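Local coordinates for 4-dehydrase (Streptomyces venezuelae, PDB 2PO3), which acts as a pyridoxal phosphate-dependent aminotransferase in desosamine biosynthesis, placing an amino group on C4 of a TDP-linked 4-keto-6-deoxy sugar, at the interface of chains A and B. Residues are numbered along the deposited sequence; one frame, centred on the assembly and turned at random. Chains: chain A/B, 4-dehydrase.

The interface of chains A and B. Residues chain A 28, 31, 34-35, 205, 251; chain B 38-39, 42-43, 45.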
loop_
_atom_site.group_PDB
_atom_site.type_symbol
_atom_site.label_atom_id
_atom_site.label_comp_id
_atom_site.label_asym_id
_atom_site.label_seq_id
_atom_site.Cartn_x
_atom_site.Cartn_y
_atom_site.Cartn_z
ATOM N N ARG A 28 3.188 -13.326 19.319
ATOM C CA ARG A 28 4.655 -13.297 19.204
ATOM C C ARG A 28 5.281 -14.220 18.173
ATOM O O ARG A 28 4.683 -15.196 17.700
ATOM C CB ARG A 28 5.451 -13.153 20.486
ATOM C CG ARG A 28 5.286 -11.770 21.125
ATOM C CD ARG A 28 6.491 -11.285 21.928
ATOM N NE ARG A 28 6.208 -10.279 22.972
ATOM C CZ ARG A 28 6.491 -8.963 22.891
ATOM N NH1 ARG A 28 7.061 -8.417 21.819
ATOM N NH2 ARG A 28 6.182 -8.161 23.912
ATOM N N ARG A 31 11.894 -14.326 16.822
ATOM C CA ARG A 31 12.711 -13.225 16.380
ATOM C C ARG A 31 13.925 -13.595 15.530
ATOM O O ARG A 31 14.292 -12.929 14.560
ATOM C CB ARG A 31 13.065 -12.337 17.560
ATOM C CG ARG A 31 12.661 -10.920 17.198
ATOM C CD ARG A 31 12.794 -9.918 18.332
ATOM N NE ARG A 31 11.548 -9.807 19.076
ATOM C CZ ARG A 31 11.281 -8.819 19.908
ATOM N NH1 ARG A 31 12.142 -7.831 20.139
ATOM N NH2 ARG A 31 10.114 -8.831 20.526
ATOM N N LEU A 34 13.017 -14.343 12.003
ATOM C CA LEU A 34 12.724 -13.107 11.290
ATOM C C LEU A 34 14.003 -12.389 10.840
ATOM O O LEU A 34 14.143 -11.971 9.682
ATOM C CB LEU A 34 11.937 -12.137 12.173
ATOM C CG LEU A 34 11.781 -10.824 11.432
ATOM C CD1 LEU A 34 10.918 -11.024 10.178
ATOM C CD2 LEU A 34 11.213 -9.758 12.358
ATOM N N TYR A 35 14.943 -12.225 11.782
ATOM C CA TYR A 35 16.190 -11.554 11.462
ATOM C C TYR A 35 17.050 -12.238 10.418
ATOM O O TYR A 35 17.641 -11.605 9.548
ATOM C CB TYR A 35 16.936 -11.068 12.672
ATOM C CG TYR A 35 16.216 -9.994 13.466
ATOM C CD1 TYR A 35 15.548 -8.931 12.872
ATOM C CD2 TYR A 35 16.229 -10.027 14.857
ATOM C CE1 TYR A 35 14.964 -7.914 13.629
ATOM C CE2 TYR A 35 15.560 -9.083 15.634
ATOM C CZ TYR A 35 14.967 -7.977 15.018
ATOM O OH TYR A 35 14.293 -7.042 15.781
ATOM N N PHE A 205 3.201 -7.379 9.190
ATOM C CA PHE A 205 3.220 -5.971 9.605
ATOM C C PHE A 205 1.955 -5.401 8.979
ATOM O O PHE A 205 0.977 -5.114 9.657
ATOM C CB PHE A 205 4.482 -5.129 9.310
ATOM C CG PHE A 205 5.798 -5.718 9.805
ATOM C CD1 PHE A 205 6.689 -6.322 8.916
ATOM C CD2 PHE A 205 6.164 -5.673 11.153
ATOM C CE1 PHE A 205 7.898 -6.860 9.361
ATOM C CE2 PHE A 205 7.366 -6.210 11.626
ATOM C CZ PHE A 205 8.235 -6.813 10.718
ATOM N N MET A 251 8.560 -11.076 7.617
ATOM C CA MET A 251 7.704 -11.156 8.788
ATOM C C MET A 251 6.583 -12.166 8.483
ATOM O O MET A 251 6.251 -13.071 9.269
ATOM C CB MET A 251 7.113 -9.781 9.114
ATOM C CG MET A 251 6.146 -9.873 10.286
ATOM S SD MET A 251 6.971 -10.486 11.773
ATOM C CE MET A 251 5.761 -10.040 13.037
ATOM N N LEU B 38 13.729 -2.123 14.971
ATOM C CA LEU B 38 12.838 -3.253 14.823
ATOM C C LEU B 38 12.535 -3.920 16.157
ATOM O O LEU B 38 11.415 -4.282 16.481
ATOM C CB LEU B 38 13.535 -4.318 13.973
ATOM C CG LEU B 38 13.554 -3.917 12.525
ATOM C CD1 LEU B 38 13.758 -5.179 11.694
ATOM C CD2 LEU B 38 12.199 -3.282 12.236
ATOM N N ASP B 39 13.584 -4.103 16.932
ATOM C CA ASP B 39 13.468 -4.733 18.228
ATOM C C ASP B 39 12.505 -4.009 19.120
ATOM O O ASP B 39 11.660 -4.614 19.754
ATOM C CB ASP B 39 14.834 -4.776 18.912
ATOM C CG ASP B 39 15.535 -6.074 18.672
ATOM O OD1 ASP B 39 14.935 -7.093 18.350
ATOM O OD2 ASP B 39 16.835 -5.978 18.869
ATOM N N LEU B 42 9.007 -4.606 17.923
ATOM C CA LEU B 42 8.509 -5.911 18.232
ATOM C C LEU B 42 8.173 -6.018 19.685
ATOM O O LEU B 42 7.108 -6.530 20.019
ATOM C CB LEU B 42 9.453 -7.029 17.803
ATOM C CG LEU B 42 9.549 -7.081 16.298
ATOM C CD1 LEU B 42 10.618 -8.072 15.893
ATOM C CD2 LEU B 42 8.232 -7.548 15.744
ATOM N N ASP B 43 9.089 -5.549 20.511
ATOM C CA ASP B 43 8.883 -5.617 21.930
ATOM C C ASP B 43 7.574 -4.985 22.382
ATOM O O ASP B 43 6.832 -5.544 23.194
ATOM C CB ASP B 43 10.065 -4.995 22.700
ATOM C CG ASP B 43 11.266 -5.903 22.736
ATOM O OD1 ASP B 43 11.282 -6.997 22.207
ATOM O OD2 ASP B 43 12.303 -5.355 23.323
ATOM N N GLN B 45 4.954 -4.440 20.628
ATOM C CA GLN B 45 3.815 -5.084 20.026
ATOM C C GLN B 45 2.941 -4.092 19.271
ATOM O O GLN B 45 1.754 -4.295 19.070
ATOM C CB GLN B 45 3.035 -5.906 21.039
ATOM C CG GLN B 45 3.931 -7.024 21.577
ATOM C CD GLN B 45 3.099 -8.062 22.293
ATOM O OE1 GLN B 45 2.773 -7.857 23.477
ATOM N NE2 GLN B 45 2.688 -9.121 21.559
#
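Helix 31-44 of chain A runs antiparallel to its twin in chain B, with A:Arg28 on the extended loop just ahead of one helix and B:Gln45, in a left-handed backbone conformation, just past the end of the other. A:Arg28 stretches out from CG to NE and brings its guanidinium to the carboxyl end of the chain B helix. A:Arg28 NH2 donates to the carbonyl B:Asp43 O at 2.8 Å. This bond is nearly straight, 161° at the hydrogen, and uses a carbonyl lone pair in plane. A:Arg28 NH1 reaches B:Leu42 O at 2.6 Å, but from above that carbonyl plane. B:Gln45 lays its CG methylene over the rim of one guanidinium face, its amide stacked nearly parallel, the planes 20° apart. An alanine in place of A:Arg28 would probably loosen this helix end, since both carbonyl contacts and the stack on B:Gln45 would go.

A:Arg31 bends at chi3 (-92°) and turns its guanidinium along the chain B helix. A:Arg31 NH2 donates to B:Asp43 OD1 at 2.7 Å, on the anti lone pair of the carboxylate. A:Arg31 forms a salt bridge with B:Asp43, though its NH1 is modelled too close to carry detail. The NH1 contact to B:Asp39 OD1 is weak. B:Leu42 CB sits 3.3 Å above the plane, over the guanidinium centre. The A:Tyr35 hydroxyl OH donates to B:Asp39 OD1 at 2.6 Å, from above the carboxylate plane. That oxygen thus serves both A:Tyr35 and A:Arg31, and the cation is likely to favour its charged state. B:Leu38 lies along the tyrosine ring edge.

B:Leu42 points tip to tip at A:Leu34, with CD1 4.0 Å from A:Leu34 CD2. Its CD2 faces A:Phe205 and A:Met251, whose CG lies over one face of the A:Phe205 ring.

The patch belongs to a two-fold interface, probably the dimer typical of this aminotransferase family. Its centre is about 13 Å from the predicted catalytic A:Lys200. B:Gln45 also opens the segment that lines a TDP-sugar aldimine pocket, so the contact probably helps position the active site.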